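Local coordinates for protein response regulator aspartate phosphatase H (Bacillus subtilis, PDB 3Q15) that dephosphorylates the sporulation phosphotransferase Spo0F and also acts on the response regulator ComA, helping to separate competence and sporulation in time, at residues I335-R340 / K361-Q366; E301-F305 / L322-F326; L202-E206 / N227-Y232; K115-E119 / G372-Y378; I182-F186 / F220-S224. One frame throughout, in Å; residues are numbered along the deposited sequence.

Contact 1 of 5, residues I335-R340 / K361-Q366; sequences IEACAR and KVLKAQ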
# COMPACT_ATOMS: atom_id res chain seq x y z
N ILE A 335 13.23 -15.16 18.18
CA ILE A 335 13.95 -16.37 17.82
C ILE A 335 14.98 -16.07 16.75
O ILE A 335 16.14 -16.47 16.88
CB ILE A 335 12.98 -17.47 17.33
CG1 ILE A 335 12.05 -17.89 18.47
CG2 ILE A 335 13.75 -18.67 16.80
CD1 ILE A 335 11.14 -19.04 18.11
N GLU A 336 14.57 -15.37 15.70
CA GLU A 336 15.48 -15.02 14.62
C GLU A 336 16.70 -14.24 15.11
O GLU A 336 17.83 -14.56 14.74
CB GLU A 336 14.77 -14.22 13.53
CG GLU A 336 15.70 -13.80 12.41
CD GLU A 336 15.00 -13.09 11.27
OE1 GLU A 336 15.68 -12.77 10.27
OE2 GLU A 336 13.77 -12.86 11.36
N ALA A 337 16.46 -13.22 15.92
CA ALA A 337 17.53 -12.36 16.41
C ALA A 337 18.49 -13.11 17.33
O ALA A 337 19.71 -13.04 17.15
CB ALA A 337 16.95 -11.14 17.12
N CYS A 338 17.94 -13.83 18.30
CA CYS A 338 18.76 -14.63 19.21
C CYS A 338 19.53 -15.72 18.47
O CYS A 338 20.71 -15.95 18.74
CB CYS A 338 17.91 -15.24 20.32
SG CYS A 338 17.23 -14.04 21.48
N ALA A 339 18.86 -16.39 17.54
CA ALA A 339 19.50 -17.44 16.75
C ALA A 339 20.62 -16.86 15.89
O ALA A 339 21.63 -17.53 15.64
CB ALA A 339 18.48 -18.15 15.88
N ARG A 340 20.45 -15.63 15.45
CA ARG A 340 21.48 -14.96 14.68
C ARG A 340 22.72 -14.81 15.54
O ARG A 340 23.84 -15.12 15.11
CB ARG A 340 21.01 -13.59 14.20
CG ARG A 340 20.10 -13.61 12.97
CD ARG A 340 19.67 -12.20 12.59
NE ARG A 340 18.79 -12.14 11.42
CZ ARG A 340 19.22 -11.95 10.17
NH1 ARG A 340 20.52 -11.81 9.93
NH2 ARG A 340 18.36 -11.90 9.17
N LYS A 361 17.43 -22.39 12.34
CA LYS A 361 16.42 -21.80 13.19
C LYS A 361 16.10 -20.39 12.72
O LYS A 361 14.96 -19.93 12.80
CB LYS A 361 16.88 -21.77 14.65
CG LYS A 361 17.19 -23.13 15.26
CD LYS A 361 17.51 -23.01 16.74
CE LYS A 361 18.18 -24.26 17.28
NZ LYS A 361 17.34 -25.48 17.11
N VAL A 362 17.13 -19.70 12.23
CA VAL A 362 16.97 -18.35 11.71
C VAL A 362 16.05 -18.36 10.49
O VAL A 362 15.05 -17.64 10.46
CB VAL A 362 18.31 -17.73 11.28
CG1 VAL A 362 18.07 -16.40 10.58
CG2 VAL A 362 19.22 -17.56 12.50
N LEU A 363 16.40 -19.17 9.50
CA LEU A 363 15.61 -19.25 8.27
C LEU A 363 14.18 -19.70 8.56
O LEU A 363 13.23 -19.20 7.96
CB LEU A 363 16.29 -20.17 7.25
CG LEU A 363 17.70 -19.75 6.82
CD1 LEU A 363 18.25 -20.69 5.76
CD2 LEU A 363 17.71 -18.31 6.32
N LYS A 364 14.03 -20.63 9.49
CA LYS A 364 12.71 -21.10 9.91
C LYS A 364 11.89 -19.96 10.51
O LYS A 364 10.75 -19.73 10.11
CB LYS A 364 12.83 -22.25 10.91
CG LYS A 364 11.50 -22.81 11.38
CD LYS A 364 10.73 -23.43 10.23
CE LYS A 364 9.34 -23.88 10.67
NZ LYS A 364 9.40 -24.82 11.82
N ALA A 365 12.48 -19.24 11.46
CA ALA A 365 11.79 -18.13 12.10
C ALA A 365 11.32 -17.10 11.08
O ALA A 365 10.22 -16.56 11.19
CB ALA A 365 12.68 -17.48 13.14
N GLN A 366 12.15 -16.82 10.08
CA GLN A 366 11.80 -15.88 9.02
C GLN A 366 10.52 -16.31 8.29
O GLN A 366 9.64 -15.48 8.03
CB GLN A 366 12.94 -15.74 8.02
CG GLN A 366 14.18 -15.04 8.57
CD GLN A 366 15.30 -14.95 7.55
OE1 GLN A 366 15.32 -15.67 6.55
NE2 GLN A 366 16.24 -14.04 7.79
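Glu336 lies across Ala365, Val362 and Gln366 of the neighbouring helix, and its course shows how one chain can be apolar at its root and polar at its tip. Its CB rests 3.9 Å from the CB of Ala365, and its CG passes the CG1 of Val362 at 4.0 Å. With CG anti to the backbone N (chi1 178°) and the chain extended beyond it, the carboxylate is carried out to Gln366, whose side chain crosses it at about a right angle. There Glu336 CD lies 3.4 Å from Gln366 CG, with OE2 beside the same methylene. OE1 is the working oxygen. Gln366 NE2 donates to Glu336 OE1 over 2.8 Å in a nearly straight bond (163°); OE1 lies in the amide plane of Gln366, while the N-H meets it from above the carboxylate plane, 46° out of it. Arg340 NH2, one helical turn on, binds the same OE1 on its anti side at 3.0 Å as a salt bridge, with NE adding a weak bond. Two firm donors thus hold one oxygen, which probably favours the charged carboxylate. Beside this polar cluster the backbones come close, the axes being 8.3 Å apart and nearly antiparallel. Small residues allow it: the CB of Ala339 meets Val362 CG2 at 3.5 Å, and Ile335 CG2 covers Ala365. Beyond the pair, Gln366 OE1 accepts from Gln366 NE2 of the second subunit. The two helices pair within the predicted sixth TPR (336-369) and are backed by helix 316-328, whose Phe326 touches Ile335.

Contact 2 of 5, residues E301-F305 / L322-F326; sequences ELFLF and LLSYF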
# COMPACT_ATOMS: atom_id res chain seq x y z
N GLU A 301 13.81 -12.19 29.15
CA GLU A 301 14.25 -13.35 28.38
C GLU A 301 15.40 -13.00 27.44
O GLU A 301 16.28 -13.83 27.18
CB GLU A 301 13.09 -13.95 27.58
CG GLU A 301 12.18 -14.87 28.39
CD GLU A 301 11.25 -14.12 29.33
OE1 GLU A 301 10.66 -14.77 30.22
OE2 GLU A 301 11.11 -12.89 29.18
N LEU A 302 15.40 -11.77 26.94
CA LEU A 302 16.51 -11.28 26.12
C LEU A 302 17.78 -11.12 26.96
O LEU A 302 18.88 -11.44 26.51
CB LEU A 302 16.15 -9.95 25.45
CG LEU A 302 15.20 -9.94 24.24
CD1 LEU A 302 15.58 -11.02 23.24
CD2 LEU A 302 13.76 -10.12 24.69
N PHE A 303 17.62 -10.63 28.18
CA PHE A 303 18.76 -10.51 29.08
C PHE A 303 19.34 -11.88 29.38
O PHE A 303 20.55 -12.08 29.31
CB PHE A 303 18.38 -9.82 30.39
CG PHE A 303 18.46 -8.32 30.33
CD1 PHE A 303 19.67 -7.68 30.11
CD2 PHE A 303 17.32 -7.54 30.51
CE1 PHE A 303 19.75 -6.30 30.06
CE2 PHE A 303 17.39 -6.16 30.46
CZ PHE A 303 18.61 -5.53 30.23
N LEU A 304 18.46 -12.83 29.70
CA LEU A 304 18.90 -14.17 30.03
C LEU A 304 19.61 -14.84 28.85
O LEU A 304 20.54 -15.62 29.03
CB LEU A 304 17.73 -15.02 30.51
CG LEU A 304 17.15 -14.61 31.86
CD1 LEU A 304 15.89 -15.41 32.18
CD2 LEU A 304 18.19 -14.78 32.96
N PHE A 305 19.16 -14.52 27.63
CA PHE A 305 19.80 -15.08 26.45
C PHE A 305 21.21 -14.54 26.25
O PHE A 305 22.12 -15.27 25.85
CB PHE A 305 18.97 -14.82 25.19
CG PHE A 305 19.57 -15.41 23.95
CD1 PHE A 305 19.34 -16.74 23.62
CD2 PHE A 305 20.40 -14.66 23.14
CE1 PHE A 305 19.91 -17.30 22.49
CE2 PHE A 305 20.97 -15.21 22.00
CZ PHE A 305 20.73 -16.53 21.68
N LEU A 322 14.84 -21.03 26.40
CA LEU A 322 14.38 -19.70 26.00
C LEU A 322 13.77 -19.71 24.60
O LEU A 322 12.69 -19.17 24.38
CB LEU A 322 15.51 -18.68 26.08
CG LEU A 322 16.00 -18.36 27.50
CD1 LEU A 322 17.37 -17.68 27.48
CD2 LEU A 322 14.97 -17.51 28.24
N LEU A 323 14.47 -20.34 23.66
CA LEU A 323 13.99 -20.41 22.29
C LEU A 323 12.69 -21.21 22.24
O LEU A 323 11.81 -20.91 21.44
CB LEU A 323 15.05 -21.03 21.37
CG LEU A 323 16.36 -20.25 21.20
CD1 LEU A 323 17.30 -20.97 20.24
CD2 LEU A 323 16.09 -18.84 20.72
N SER A 324 12.58 -22.22 23.10
CA SER A 324 11.36 -23.01 23.20
C SER A 324 10.24 -22.16 23.77
O SER A 324 9.09 -22.24 23.33
CB SER A 324 11.60 -24.23 24.08
OG SER A 324 10.40 -24.96 24.26
N TYR A 325 10.58 -21.34 24.76
CA TYR A 325 9.62 -20.42 25.36
C TYR A 325 9.11 -19.43 24.33
O TYR A 325 7.91 -19.18 24.24
CB TYR A 325 10.28 -19.66 26.52
CG TYR A 325 9.36 -18.65 27.18
CD1 TYR A 325 8.38 -19.07 28.07
CD2 TYR A 325 9.48 -17.30 26.92
CE1 TYR A 325 7.55 -18.16 28.68
CE2 TYR A 325 8.64 -16.38 27.52
CZ TYR A 325 7.68 -16.82 28.41
OH TYR A 325 6.84 -15.92 29.02
N PHE A 326 10.03 -18.87 23.55
CA PHE A 326 9.67 -17.94 22.48
C PHE A 326 8.79 -18.63 21.45
O PHE A 326 7.80 -18.05 20.98
CB PHE A 326 10.93 -17.39 21.81
CG PHE A 326 11.70 -16.40 22.65
CD1 PHE A 326 11.07 -15.67 23.64
CD2 PHE A 326 13.05 -16.20 22.44
CE1 PHE A 326 11.77 -14.76 24.41
CE2 PHE A 326 13.76 -15.29 23.20
CZ PHE A 326 13.12 -14.57 24.19
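The rings of Phe326 and Tyr325 both meet Glu301, while the Phe305 ring takes Leu322 at its edge. Phe326 approaches Glu301 obliquely, its CZ only 3.4 Å from the CB of Glu301, while Leu302 CD1 comes up more distantly. Tyr325 crosses the same glutamate at about a right angle, yet ring and carboxylate planes are only 11° apart, and Glu301 OE1 lies 3.7 Å from Tyr325 CE2. At Phe305, Leu322 CD1 lies near the ring plane, and Leu323 CD2 comes at a slant. The bend at chi2 (75°) folds Glu301 so that its CG lies 3.8 Å from Leu322 CD2. Leu322 fills the middle, its CD1 reaching the backbone N of Phe305 at 3.6 Å. Cutting Glu301 back to an alanine removes the methylenes and carboxylate, and is likely to open a gap beside Leu322 and Tyr325. Tyr334 meets Phe326 edge-to-face from helix 332-348, and Cys338 of that helix touches Leu302 and Phe305. With axes 11.0 Å apart and an angle of 154°, helices 299-310 and 316-328 make an antiparallel helical hairpin, the building element of TPR-like superhelices.

Contact 3 of 5, residues L202-E206 / N227-Y232; sequences LPHLE and NIANSY
Leu202 and Leu205 pack against Ile228, Ser231 and Tyr232 where the predicted third TPR hands over to the fourth. Helices 198-214 and 218-235 run antiparallel here, with an angle of 161° and axes 9.7 Å apart, as successive helices do in a TPR superhelix. Aliphatic contacts make up the centre. Leu202 CD1 meets Ile228 CG2 at 4.0 Å, the two side chains crossing at about a right angle, and Leu205, one turn after Leu202, sets its CB against CG1 of the same Ile228. Leu205 CD2 also packs on the CB of Asn227, so that of the asparagine side chain it is the CB that this leucine meets. Contacts to the aromatic ring form a second group. Leu202 has its CG anti to the backbone N (chi1 -176°), which swings the isobutyl group out beside Tyr232. Its CD1 lies over one face of the ring, and its CD2 is 3.8 Å from Tyr232 CE2. Phe186 of helix 178-194 touches both Leu205 and Asn227, while His244 of helix 238-255 meets the Tyr232 ring. The polar side chains meet at van der Waals range. Glu206 OE1 stays 3.9 Å from Tyr232 OH, its carboxylate turned 58° from the ring. Ser231 contributes packing to this contact: its CB sits beside Leu205 CD1, and its OG lies near Leu202 CB. The tightest approach is of carbon to a main-chain oxygen, Leu205 CD1 lying 3.3 Å from Asn227 O.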
# COMPACT_ATOMS: atom_id res chain seq x y z
N LEU A 202 19.20 7.83 10.28
CA LEU A 202 19.93 8.61 11.26
C LEU A 202 19.60 10.11 11.24
O LEU A 202 19.37 10.70 12.29
CB LEU A 202 21.44 8.38 11.14
CG LEU A 202 22.31 9.09 12.18
CD1 LEU A 202 21.94 8.64 13.59
CD2 LEU A 202 23.79 8.85 11.91
N PRO A 203 19.58 10.73 10.05
CA PRO A 203 19.29 12.17 10.00
C PRO A 203 17.95 12.49 10.67
O PRO A 203 17.86 13.49 11.39
CB PRO A 203 19.23 12.47 8.50
CG PRO A 203 20.07 11.43 7.87
CD PRO A 203 19.86 10.19 8.70
N HIS A 204 16.94 11.66 10.45
CA HIS A 204 15.63 11.90 11.04
C HIS A 204 15.66 11.73 12.56
O HIS A 204 15.01 12.48 13.29
CB HIS A 204 14.57 11.00 10.40
CG HIS A 204 14.47 11.18 8.91
ND1 HIS A 204 13.86 12.27 8.34
CD2 HIS A 204 14.93 10.42 7.89
CE1 HIS A 204 13.93 12.17 7.02
NE2 HIS A 204 14.58 11.05 6.73
N LEU A 205 16.42 10.75 13.03
CA LEU A 205 16.57 10.55 14.46
C LEU A 205 17.27 11.74 15.11
O LEU A 205 16.96 12.11 16.24
CB LEU A 205 17.32 9.25 14.75
CG LEU A 205 16.61 7.96 14.32
CD1 LEU A 205 17.43 6.74 14.69
CD2 LEU A 205 15.22 7.87 14.93
N GLU A 206 18.22 12.33 14.39
CA GLU A 206 18.93 13.49 14.92
C GLU A 206 18.02 14.71 15.00
O GLU A 206 18.06 15.46 15.98
CB GLU A 206 20.19 13.79 14.10
CG GLU A 206 21.28 12.73 14.22
CD GLU A 206 22.48 13.01 13.33
OE1 GLU A 206 23.57 12.46 13.62
OE2 GLU A 206 22.34 13.77 12.35
N ASN A 227 17.22 5.58 20.15
CA ASN A 227 17.03 5.30 18.74
C ASN A 227 18.30 5.57 17.93
O ASN A 227 18.65 4.80 17.04
CB ASN A 227 15.85 6.10 18.18
CG ASN A 227 14.51 5.57 18.68
OD1 ASN A 227 14.44 4.47 19.22
ND2 ASN A 227 13.45 6.34 18.49
N ILE A 228 18.98 6.66 18.26
CA ILE A 228 20.26 6.97 17.64
C ILE A 228 21.29 5.87 17.92
O ILE A 228 21.99 5.42 17.02
CB ILE A 228 20.81 8.33 18.12
CG1 ILE A 228 19.87 9.46 17.68
CG2 ILE A 228 22.21 8.57 17.58
CD1 ILE A 228 20.26 10.82 18.20
N ALA A 229 21.36 5.45 19.18
CA ALA A 229 22.28 4.39 19.58
C ALA A 229 22.02 3.08 18.84
O ALA A 229 22.95 2.44 18.34
CB ALA A 229 22.22 4.17 21.09
N ASN A 230 20.76 2.67 18.76
CA ASN A 230 20.40 1.47 18.02
C ASN A 230 20.77 1.62 16.55
O ASN A 230 21.17 0.65 15.89
CB ASN A 230 18.92 1.14 18.16
CG ASN A 230 18.58 0.53 19.51
OD1 ASN A 230 19.36 -0.25 20.06
ND2 ASN A 230 17.42 0.88 20.04
N SER A 231 20.61 2.83 16.03
CA SER A 231 20.93 3.10 14.64
C SER A 231 22.42 2.88 14.38
O SER A 231 22.80 2.19 13.43
CB SER A 231 20.54 4.53 14.26
OG SER A 231 20.78 4.79 12.89
N TYR A 232 23.26 3.46 15.23
CA TYR A 232 24.71 3.29 15.14
C TYR A 232 25.11 1.84 15.37
O TYR A 232 25.99 1.31 14.69
CB TYR A 232 25.43 4.17 16.16
CG TYR A 232 25.56 5.63 15.78
CD1 TYR A 232 25.04 6.63 16.58
CD2 TYR A 232 26.22 6.00 14.61
CE1 TYR A 232 25.18 7.97 16.25
CE2 TYR A 232 26.36 7.34 14.26
CZ TYR A 232 25.83 8.32 15.09
OH TYR A 232 25.96 9.65 14.76

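Contact 4 of 5, residues K115-E119 / G372-Y378; sequences KEYVE and GECLYAY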
# COMPACT_ATOMS: atom_id res chain seq x y z
N LYS A 115 -5.86 -8.74 12.13
CA LYS A 115 -4.92 -9.12 11.08
C LYS A 115 -5.60 -9.43 9.74
O LYS A 115 -5.05 -10.16 8.92
CB LYS A 115 -4.05 -10.31 11.53
CG LYS A 115 -3.31 -10.06 12.84
CD LYS A 115 -2.37 -11.21 13.19
CE LYS A 115 -1.11 -11.18 12.34
NZ LYS A 115 -0.33 -9.93 12.54
N GLU A 116 -6.79 -8.88 9.53
CA GLU A 116 -7.43 -8.95 8.23
C GLU A 116 -6.95 -7.74 7.43
O GLU A 116 -7.66 -6.75 7.30
CB GLU A 116 -8.95 -8.93 8.37
CG GLU A 116 -9.55 -10.19 8.98
CD GLU A 116 -9.57 -11.35 8.01
OE1 GLU A 116 -9.15 -11.17 6.85
OE2 GLU A 116 -10.01 -12.45 8.41
N TYR A 117 -5.73 -7.83 6.91
CA TYR A 117 -5.06 -6.67 6.35
C TYR A 117 -5.68 -6.17 5.05
O TYR A 117 -5.82 -4.96 4.84
CB TYR A 117 -3.56 -6.95 6.16
CG TYR A 117 -2.82 -7.12 7.47
CD1 TYR A 117 -3.22 -6.44 8.61
CD2 TYR A 117 -1.73 -7.98 7.57
CE1 TYR A 117 -2.55 -6.59 9.80
CE2 TYR A 117 -1.06 -8.15 8.76
CZ TYR A 117 -1.47 -7.45 9.87
OH TYR A 117 -0.79 -7.61 11.06
N VAL A 118 -6.03 -7.09 4.16
CA VAL A 118 -6.68 -6.73 2.91
C VAL A 118 -7.99 -5.98 3.19
O VAL A 118 -8.24 -4.92 2.62
CB VAL A 118 -6.91 -7.96 2.03
CG1 VAL A 118 -7.87 -7.63 0.90
CG2 VAL A 118 -5.58 -8.48 1.49
N GLU A 119 -8.81 -6.54 4.08
CA GLU A 119 -10.02 -5.86 4.50
C GLU A 119 -9.70 -4.47 5.05
O GLU A 119 -10.34 -3.49 4.68
CB GLU A 119 -10.78 -6.68 5.54
CG GLU A 119 -11.28 -8.03 5.02
CD GLU A 119 -12.23 -7.88 3.85
OE1 GLU A 119 -13.13 -7.01 3.91
OE2 GLU A 119 -12.09 -8.62 2.85
N GLY A 372 2.65 -15.80 9.51
CA GLY A 372 1.78 -15.15 10.47
C GLY A 372 1.25 -13.81 10.00
O GLY A 372 0.33 -13.26 10.60
N GLU A 373 1.83 -13.29 8.92
CA GLU A 373 1.42 -11.99 8.38
C GLU A 373 0.24 -12.12 7.44
O GLU A 373 -0.42 -11.14 7.11
CB GLU A 373 2.59 -11.32 7.64
CG GLU A 373 3.84 -11.07 8.47
CD GLU A 373 4.96 -10.40 7.66
OE1 GLU A 373 6.11 -10.39 8.13
OE2 GLU A 373 4.68 -9.87 6.55
N CYS A 374 -0.04 -13.34 6.99
CA CYS A 374 -1.11 -13.59 6.03
C CYS A 374 -2.07 -14.65 6.55
O CYS A 374 -1.81 -15.85 6.43
CB CYS A 374 -0.53 -14.02 4.69
SG CYS A 374 -1.75 -14.37 3.41
N LEU A 375 -3.18 -14.20 7.13
CA LEU A 375 -4.14 -15.12 7.74
C LEU A 375 -5.41 -15.27 6.91
O LEU A 375 -6.21 -16.16 7.17
CB LEU A 375 -4.48 -14.69 9.16
CG LEU A 375 -3.29 -14.60 10.12
CD1 LEU A 375 -3.74 -14.14 11.50
CD2 LEU A 375 -2.56 -15.93 10.21
N TYR A 376 -5.60 -14.39 5.93
CA TYR A 376 -6.80 -14.47 5.09
C TYR A 376 -6.69 -15.60 4.07
O TYR A 376 -5.64 -16.22 3.92
CB TYR A 376 -7.08 -13.14 4.40
CG TYR A 376 -5.87 -12.51 3.73
CD1 TYR A 376 -5.44 -12.95 2.48
CD2 TYR A 376 -5.18 -11.47 4.33
CE1 TYR A 376 -4.35 -12.37 1.86
CE2 TYR A 376 -4.09 -10.89 3.72
CZ TYR A 376 -3.67 -11.33 2.48
OH TYR A 376 -2.58 -10.75 1.87
N ALA A 377 -7.79 -15.85 3.36
CA ALA A 377 -7.83 -16.97 2.43
C ALA A 377 -8.77 -16.76 1.25
O ALA A 377 -9.56 -17.64 0.92
CB ALA A 377 -8.18 -18.26 3.17
N TYR A 378 -8.68 -15.60 0.61
CA TYR A 378 -9.44 -15.35 -0.61
C TYR A 378 -9.05 -16.38 -1.66
O TYR A 378 -9.88 -16.82 -2.46
CB TYR A 378 -9.16 -13.95 -1.15
CG TYR A 378 -9.30 -12.85 -0.14
CD1 TYR A 378 -8.18 -12.26 0.44
CD2 TYR A 378 -10.56 -12.37 0.23
CE1 TYR A 378 -8.31 -11.24 1.36
CE2 TYR A 378 -10.69 -11.35 1.15
CZ TYR A 378 -9.56 -10.79 1.71
OH TYR A 378 -9.69 -9.77 2.63
OXT TYR A 378 -7.89 -16.79 -1.73
O HOH W 1 -3.04 -11.28 7.65
O HOH W 2 -8.21 -9.39 4.98
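The C-terminal tail of the chain docks on a helix boundary in the predicted first TPR, where Lys115 and Val118 meet Leu375, Tyr376 and Tyr378. At the start of the tail Lys115 CE lies 3.1 Å from Gly372 O, and its CD packs on Leu375 CD1. Bends at chi3 and chi4 curl the lysine back, so that its NZ donates to Tyr117 OH over 2.8 Å. Water 1 fastens the two backbones, donating to the carbonyls of Lys115 and Glu373 and accepting from Leu375 N. Lys115, with positive phi, is the C-prime residue of a Schellman motif that closes helix 93-113, while Glu116 is the N-cap of helix 117-128; the tail lies across the turn joining them. Val118 is the apolar wedge. Its CG2 makes a CH-pi contact with Tyr376, 3.9 Å from the ring centroid, and Cys374 SG covers the opposite face. Its CG1 and CB rest against Tyr378, whose hydroxyl donates to Glu119 OE2 at 2.7 Å, on the anti side of the carboxylate. Water 2 donates to that hydroxyl and to Glu116 OE1, and accepts from Glu119 N, tying three residues together. The second subunit takes hold of the same tail: its His158 bonds Tyr376 OH, while its His204 and Tyr192 bond the terminal carboxylate at Tyr378 OXT. On the same chain, Glu373 OE1 forms a salt bridge with Lys155.

Contact 5 of 5, residues I182-F186 / F220-S224; sequences IQSLF and FIAIS
Equivalent helices of two successive predicted TPRs, the third and fourth, lie side by side here, with Ile182 and Phe186 of one facing Phe220, Ile223 and Ser224 of the other. In a TPR superhelix the first helices of neighbouring repeats run in nearly the same direction, and these segments do so within 14°. Their axes stand 11.9 Å apart, so the backbones are well separated and large side chains must bridge the space. Phe186 does most of this. Its CE2 lies 3.5 Å from Ile223 CG2 and 4.0 Å from Phe220 CD1, meeting the Phe220 ring at the edge of that ring, near its plane. Ile182 adds its CG2, which, anti to the backbone N, comes obliquely at the Phe220 ring, 3.9 Å from Phe220 CD1. Gln183 contributes its CG near Phe220 CE1, while its OE1 bonds Arg180 of its own helix. A bound sulfate, probably from the crystallisation liquor, lies about 4 Å from the Gln183 side chain. Behind the pair, helix 198-214 fills in, with Ala208 under Phe186 and Leu211 under Ile182. Replacing Phe186 by an alanine is likely to leave Ile223 CG2 without the ring it packs on, strip Phe220 of one of its neighbours and open a gap beside Ser224. Within its own helix, Ile182 O sits above one face of the Phe186 ring, toward its rim. At the ring's far edge, in its plane, Ser224 OG lies 3.3 Å from Phe186 CZ.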
# COMPACT_ATOMS: atom_id res chain seq x y z
N ILE A 182 7.96 14.56 16.15
CA ILE A 182 8.97 13.63 16.64
C ILE A 182 8.55 12.20 16.35
O ILE A 182 9.34 11.40 15.84
CB ILE A 182 9.22 13.82 18.14
CG1 ILE A 182 9.86 15.19 18.40
CG2 ILE A 182 10.10 12.70 18.67
CD1 ILE A 182 10.00 15.53 19.86
N GLN A 183 7.30 11.88 16.67
CA GLN A 183 6.76 10.54 16.41
C GLN A 183 6.81 10.23 14.92
O GLN A 183 7.05 9.09 14.53
CB GLN A 183 5.32 10.43 16.92
CG GLN A 183 5.18 10.52 18.43
CD GLN A 183 3.73 10.72 18.87
OE1 GLN A 183 2.99 11.49 18.26
NE2 GLN A 183 3.34 10.02 19.92
N SER A 184 6.58 11.24 14.09
CA SER A 184 6.62 11.06 12.64
C SER A 184 8.04 10.78 12.16
O SER A 184 8.25 9.99 11.24
CB SER A 184 6.04 12.27 11.92
OG SER A 184 4.65 12.39 12.17
N LEU A 185 9.00 11.43 12.80
CA LEU A 185 10.41 11.20 12.49
C LEU A 185 10.81 9.78 12.87
O LEU A 185 11.54 9.11 12.13
CB LEU A 185 11.29 12.23 13.20
CG LEU A 185 11.10 13.68 12.72
CD1 LEU A 185 11.79 14.67 13.64
CD2 LEU A 185 11.59 13.84 11.29
N PHE A 186 10.35 9.32 14.03
CA PHE A 186 10.60 7.95 14.46
C PHE A 186 10.04 6.95 13.46
O PHE A 186 10.68 5.95 13.13
CB PHE A 186 10.01 7.68 15.85
CG PHE A 186 10.76 8.36 16.96
CD1 PHE A 186 11.99 8.95 16.73
CD2 PHE A 186 10.22 8.42 18.24
CE1 PHE A 186 12.68 9.59 17.75
CE2 PHE A 186 10.91 9.05 19.27
CZ PHE A 186 12.14 9.63 19.02
N PHE A 220 11.21 11.91 25.37
CA PHE A 220 11.57 11.88 23.96
C PHE A 220 13.04 12.18 23.71
O PHE A 220 13.58 11.84 22.65
CB PHE A 220 10.68 12.83 23.15
CG PHE A 220 9.31 12.29 22.90
CD1 PHE A 220 9.12 11.19 22.08
CD2 PHE A 220 8.20 12.87 23.49
CE1 PHE A 220 7.86 10.68 21.84
CE2 PHE A 220 6.93 12.37 23.25
CZ PHE A 220 6.76 11.28 22.43
N ILE A 221 13.70 12.81 24.68
CA ILE A 221 15.14 12.99 24.61
C ILE A 221 15.82 11.64 24.82
O ILE A 221 16.72 11.26 24.07
CB ILE A 221 15.65 14.00 25.66
CG1 ILE A 221 15.15 15.41 25.34
CG2 ILE A 221 17.16 13.99 25.73
CD1 ILE A 221 15.59 16.46 26.34
N ALA A 222 15.36 10.91 25.83
CA ALA A 222 15.89 9.59 26.12
C ALA A 222 15.61 8.62 24.97
O ALA A 222 16.48 7.86 24.56
CB ALA A 222 15.29 9.06 27.41
N ILE A 223 14.38 8.65 24.46
CA ILE A 223 13.99 7.75 23.37
C ILE A 223 14.77 8.05 22.10
O ILE A 223 15.23 7.13 21.42
CB ILE A 223 12.48 7.82 23.08
CG1 ILE A 223 11.68 7.32 24.28
CG2 ILE A 223 12.14 6.99 21.85
CD1 ILE A 223 10.18 7.48 24.13
N SER A 224 14.92 9.33 21.79
CA SER A 224 15.69 9.75 20.61
C SER A 224 17.13 9.27 20.70
O SER A 224 17.69 8.78 19.71
CB SER A 224 15.67 11.28 20.47
OG SER A 224 14.35 11.76 20.28

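How the contacts relate
Two clusters and one long-range closure emerge. Contacts 3 and 5, with centres 10 Å apart, share helix 218-235 and touch directly: Asn227 ND2 lies 3.4 Å from Phe186 CE1, so one phenylalanine serves both. Contacts 1 and 2, with centres 12 Å apart, join through helices 316-328 and 332-348, where Ile335 CG1 packs 3.6 Å from Phe326 CB. Contact 4 encloses the other four along the chain and lies about 32 Å, centre to centre, from contact 3. Between subunits the two are neighbours, since the tail of contact 4 reaches segment 202-206 of the second copy. Contacts 1 and 4, about 23 Å apart between centres, both touch that subunit.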